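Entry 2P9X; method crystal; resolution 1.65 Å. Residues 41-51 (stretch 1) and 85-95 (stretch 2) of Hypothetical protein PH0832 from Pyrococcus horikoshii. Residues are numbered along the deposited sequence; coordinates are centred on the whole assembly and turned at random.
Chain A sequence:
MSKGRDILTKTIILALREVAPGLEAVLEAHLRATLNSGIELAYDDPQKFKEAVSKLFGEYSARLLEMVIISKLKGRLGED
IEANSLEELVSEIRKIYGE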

# COMPACT_ATOMS: atom_id res chain seq x y z
N LEU A 41 2.34 -14.64 15.39
CA LEU A 41 1.23 -15.19 14.62
C LEU A 41 1.75 -15.85 13.34
O LEU A 41 1.11 -16.75 12.79
N ALA A 42 2.90 -15.37 12.85
CA ALA A 42 3.49 -15.92 11.64
C ALA A 42 3.73 -17.42 11.80
O ALA A 42 3.56 -18.19 10.87
N TYR A 43 4.13 -17.81 13.00
CA TYR A 43 4.38 -19.22 13.30
C TYR A 43 3.10 -19.94 13.69
O TYR A 43 2.83 -21.05 13.21
N ASP A 44 2.30 -19.32 14.56
CA ASP A 44 1.06 -19.94 15.03
C ASP A 44 0.01 -20.17 13.95
O ASP A 44 -0.71 -21.18 13.98
N ASP A 45 -0.10 -19.23 13.02
CA ASP A 45 -1.08 -19.34 11.94
C ASP A 45 -0.57 -18.54 10.76
O ASP A 45 -1.03 -17.43 10.50
N PRO A 46 0.41 -19.09 10.01
CA PRO A 46 0.98 -18.40 8.85
C PRO A 46 -0.02 -17.87 7.83
O PRO A 46 0.15 -16.77 7.31
N GLN A 47 -1.07 -18.64 7.55
CA GLN A 47 -2.07 -18.18 6.60
C GLN A 47 -2.76 -16.91 7.10
O GLN A 47 -2.97 -15.97 6.33
N LYS A 48 -3.10 -16.88 8.38
CA LYS A 48 -3.76 -15.71 8.96
C LYS A 48 -2.81 -14.52 8.97
O LYS A 48 -3.22 -13.38 8.74
N PHE A 49 -1.54 -14.78 9.25
CA PHE A 49 -0.54 -13.72 9.28
C PHE A 49 -0.42 -13.12 7.87
O PHE A 49 -0.40 -11.89 7.71
N LYS A 50 -0.34 -13.98 6.86
CA LYS A 50 -0.24 -13.51 5.49
C LYS A 50 -1.46 -12.67 5.12
O LYS A 50 -1.34 -11.61 4.51
N GLU A 51 -2.64 -13.16 5.51
CA GLU A 51 -3.88 -12.46 5.23
C GLU A 51 -3.85 -11.08 5.89
O GLU A 51 -4.25 -10.09 5.27
N SER A 85 6.47 -20.65 0.39
CA SER A 85 5.40 -19.92 1.05
C SER A 85 5.65 -19.96 2.56
O SER A 85 6.36 -20.84 3.05
N LEU A 86 5.07 -19.02 3.29
CA LEU A 86 5.26 -18.99 4.73
C LEU A 86 4.70 -20.26 5.38
O LEU A 86 5.27 -20.76 6.35
N GLU A 87 3.60 -20.79 4.83
CA GLU A 87 3.00 -22.01 5.37
C GLU A 87 3.97 -23.17 5.25
O GLU A 87 4.15 -23.94 6.19
N GLU A 88 4.60 -23.29 4.08
CA GLU A 88 5.57 -24.35 3.86
C GLU A 88 6.79 -24.13 4.75
O GLU A 88 7.40 -25.09 5.23
N LEU A 89 7.14 -22.86 4.97
CA LEU A 89 8.29 -22.53 5.80
C LEU A 89 8.08 -22.97 7.24
O LEU A 89 8.99 -23.52 7.87
N VAL A 90 6.89 -22.73 7.77
CA VAL A 90 6.57 -23.13 9.14
C VAL A 90 6.55 -24.65 9.23
O VAL A 90 7.02 -25.23 10.21
N SER A 91 6.00 -25.29 8.20
CA SER A 91 5.94 -26.74 8.17
C SER A 91 7.34 -27.33 8.19
O SER A 91 7.61 -28.30 8.90
N GLU A 92 8.24 -26.74 7.40
CA GLU A 92 9.61 -27.21 7.34
C GLU A 92 10.34 -26.99 8.65
O GLU A 92 11.10 -27.85 9.10
N ILE A 93 10.11 -25.84 9.28
CA ILE A 93 10.75 -25.55 10.56
C ILE A 93 10.29 -26.55 11.62
O ILE A 93 11.09 -27.03 12.43
N ARG A 94 9.00 -26.87 11.61
CA ARG A 94 8.46 -27.83 12.57
C ARG A 94 9.07 -29.22 12.34
O ARG A 94 9.28 -29.98 13.28
N LYS A 95 9.35 -29.54 11.08
CA LYS A 95 9.95 -30.84 10.76
C LYS A 95 11.40 -30.88 11.22
O LYS A 95 11.88 -31.90 11.72

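The two stretches pack as a helical pair: helix 46-51 and helix 86-95 run roughly antiparallel, at 148° between their N-to-C directions, with their axes 9.5 Å apart at closest approach. The backbones come nearest where Pro46 CA lies 5.4 Å from Glu87 CA and Tyr43 CA lies 6.1 Å from Val90 CA. Together the stretches bury 525 Å², and Tyr43, Leu86 and Glu87 account for the largest shares.

Leu86, in the first turn of its helix, points its CA-to-CB bond toward stretch 1 and fits as a knob into a hole formed by Ala42, Pro46, Phe49 and Lys50. With chi1 t and chi2 p, it brings CD2 to 3.5 Å from Phe49 CD2, an oblique approach to the ring, and to 4.3 Å from Ala42 CB. Its CG rests 3.8 Å from Pro46 CB, while its CB meets the aliphatic part of Lys50, whose CD is also 3.8 Å away. Phe49 itself has chi1 t and a chi2 of 87°; it is buried, but gives little of its surface to this contact.

Pro46 points toward stretch 2 and extends the apolar layer from Leu86 to Val90. Its ring, puckered C-gamma endo, places CG 3.8 Å from Val90 CG2 and 4.0 Å from Glu87 CA, at the point where the two backbones come close. Val90, with chi1 t, also points inward. Its CG2 lies 3.5 Å from Ala42 O, and its CG1 lies 3.7 Å from Tyr43 O, so its methyl groups pack against backbone as well as side chains of stretch 1.

Tyr43 covers the most surface of any residue in the contact, although its CA-to-CB bond points away from stretch 2. Its rotamer, chi1 t with chi2 at -82°, brings the end of the side chain nearer the partner helix. Ring atom CD2 is 4.3 Å from Val90 CG1, and the hydroxyl reaches Arg94. There Arg94 NH1 donates a weak hydrogen bond to Tyr43 OH, 3.0 Å long with an angle of 127° at the hydrogen; the hydroxyl lies at the edge of the guanidinium, near its plane. Arg94 (chi1 m, chi2 t, chi3 p) starts sideways, and its end comes nearer to make this contact. Tyr43 OH is also hydrogen-bonded elsewhere in the structure.

At the other end of the contact, Glu87 leaves its backbone sideways, but chi1 m and an off-well chi2 of 95° bring its carboxylate nearer stretch 1. The carboxylate forms a long salt bridge, with OE1 3.6 Å from Lys50 NZ, and OE2 lies 3.6 Å from Gln47 CB. OE1 is buried by the contact and has no hydrogen-bonding partner in the model. Lys50 points toward stretch 2 with chi1 m, chi2 t and chi3 p; its CD lies 3.5 Å from Glu87 OE1, joining the polar margin to the apolar packing around Leu86.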

# COMPACT_ATOMS: atom_id res chain seq x y z
CB LEU A 41 0.24 -14.08 14.24
CG LEU A 41 -0.98 -14.51 13.41
CD1 LEU A 41 -1.86 -15.45 14.24
CD2 LEU A 41 -1.77 -13.28 12.98
CB ALA A 42 4.78 -15.20 11.31
CB TYR A 43 5.41 -19.36 14.42
CG TYR A 43 5.67 -20.80 14.84
CD1 TYR A 43 4.81 -21.46 15.73
CD2 TYR A 43 6.75 -21.50 14.33
CE1 TYR A 43 5.04 -22.78 16.10
CE2 TYR A 43 6.99 -22.83 14.69
CZ TYR A 43 6.13 -23.46 15.58
OH TYR A 43 6.37 -24.77 15.95
CB ASP A 44 0.44 -19.11 16.15
CG ASP A 44 1.37 -18.96 17.34
OD1 ASP A 44 2.24 -19.84 17.53
OD2 ASP A 44 1.21 -17.97 18.08
CB ASP A 45 -2.43 -18.79 12.40
CG ASP A 45 -3.58 -19.23 11.50
OD1 ASP A 45 -3.34 -19.46 10.30
OD2 ASP A 45 -4.72 -19.34 12.01
CB PRO A 46 1.95 -19.44 8.27
CG PRO A 46 1.56 -20.77 8.84
CD PRO A 46 1.01 -20.42 10.19
CB GLN A 47 -3.11 -19.28 6.34
CG GLN A 47 -4.27 -18.82 5.46
CD GLN A 47 -5.22 -19.94 5.08
OE1 GLN A 47 -6.31 -19.69 4.56
NE2 GLN A 47 -4.81 -21.18 5.31
CB LYS A 48 -4.25 -16.02 10.38
CG LYS A 48 -5.09 -14.92 11.00
CD LYS A 48 -5.76 -15.37 12.29
CE LYS A 48 -6.73 -16.52 12.03
NZ LYS A 48 -7.79 -16.15 11.05
CB PHE A 49 0.82 -14.28 9.75
CG PHE A 49 1.95 -13.29 9.68
CD1 PHE A 49 2.20 -12.43 10.75
CD2 PHE A 49 2.77 -13.22 8.56
CE1 PHE A 49 3.24 -11.50 10.69
CE2 PHE A 49 3.82 -12.30 8.49
CZ PHE A 49 4.05 -11.44 9.56
CB LYS A 50 -0.10 -14.69 4.53
CG LYS A 50 1.33 -15.21 4.44
CD LYS A 50 1.43 -16.45 3.56
CE LYS A 50 0.54 -16.36 2.33
NZ LYS A 50 1.15 -17.03 1.15
CB GLU A 51 -5.07 -13.26 5.78
CG GLU A 51 -6.41 -12.55 5.65
CD GLU A 51 -7.55 -13.28 6.36
OE1 GLU A 51 -7.30 -14.35 6.95
OE2 GLU A 51 -8.69 -12.77 6.33
CB SER A 85 4.04 -20.55 0.76
OG SER A 85 3.91 -21.80 1.43
CB LEU A 86 4.58 -17.75 5.32
CG LEU A 86 4.82 -17.46 6.81
CD1 LEU A 86 6.30 -17.19 7.05
CD2 LEU A 86 3.99 -16.26 7.23
CB GLU A 87 1.70 -22.36 4.64
CG GLU A 87 0.55 -21.42 4.94
CD GLU A 87 0.42 -20.32 3.91
OE1 GLU A 87 1.45 -19.90 3.34
OE2 GLU A 87 -0.72 -19.87 3.68
CB GLU A 88 6.02 -24.39 2.40
CG GLU A 88 4.94 -24.85 1.44
CD GLU A 88 5.40 -24.82 -0.01
OE1 GLU A 88 6.56 -24.44 -0.27
OE2 GLU A 88 4.59 -25.19 -0.89
CB LEU A 89 8.55 -21.01 5.76
CG LEU A 89 9.81 -20.52 6.49
CD1 LEU A 89 11.06 -21.02 5.76
CD2 LEU A 89 9.80 -19.00 6.56
CB VAL A 90 5.20 -22.55 9.57
CG1 VAL A 90 4.78 -23.14 10.91
CG2 VAL A 90 5.30 -21.03 9.68
CB SER A 91 5.19 -27.22 6.93
OG SER A 91 3.81 -26.89 7.02
CB GLU A 92 10.35 -26.52 6.19
CG GLU A 92 9.49 -26.36 4.94
CD GLU A 92 10.20 -26.78 3.67
OE1 GLU A 92 11.25 -27.45 3.76
OE2 GLU A 92 9.70 -26.45 2.57
CB ILE A 93 10.41 -24.13 11.05
CG1 ILE A 93 11.08 -23.09 10.15
CG2 ILE A 93 10.87 -23.96 12.50
CD1 ILE A 93 10.70 -21.66 10.49
CB ARG A 94 6.94 -27.88 12.48
CG ARG A 94 6.26 -26.62 12.99
CD ARG A 94 4.76 -26.64 12.73
NE ARG A 94 4.08 -27.73 13.43
CZ ARG A 94 3.78 -27.73 14.72
NH1 ARG A 94 4.11 -26.69 15.48
NH2 ARG A 94 3.16 -28.77 15.26
CB LYS A 95 9.87 -31.12 9.26
CG LYS A 95 8.46 -31.28 8.74
CD LYS A 95 8.44 -31.69 7.27
CE LYS A 95 7.02 -31.84 6.76
NZ LYS A 95 6.98 -32.21 5.32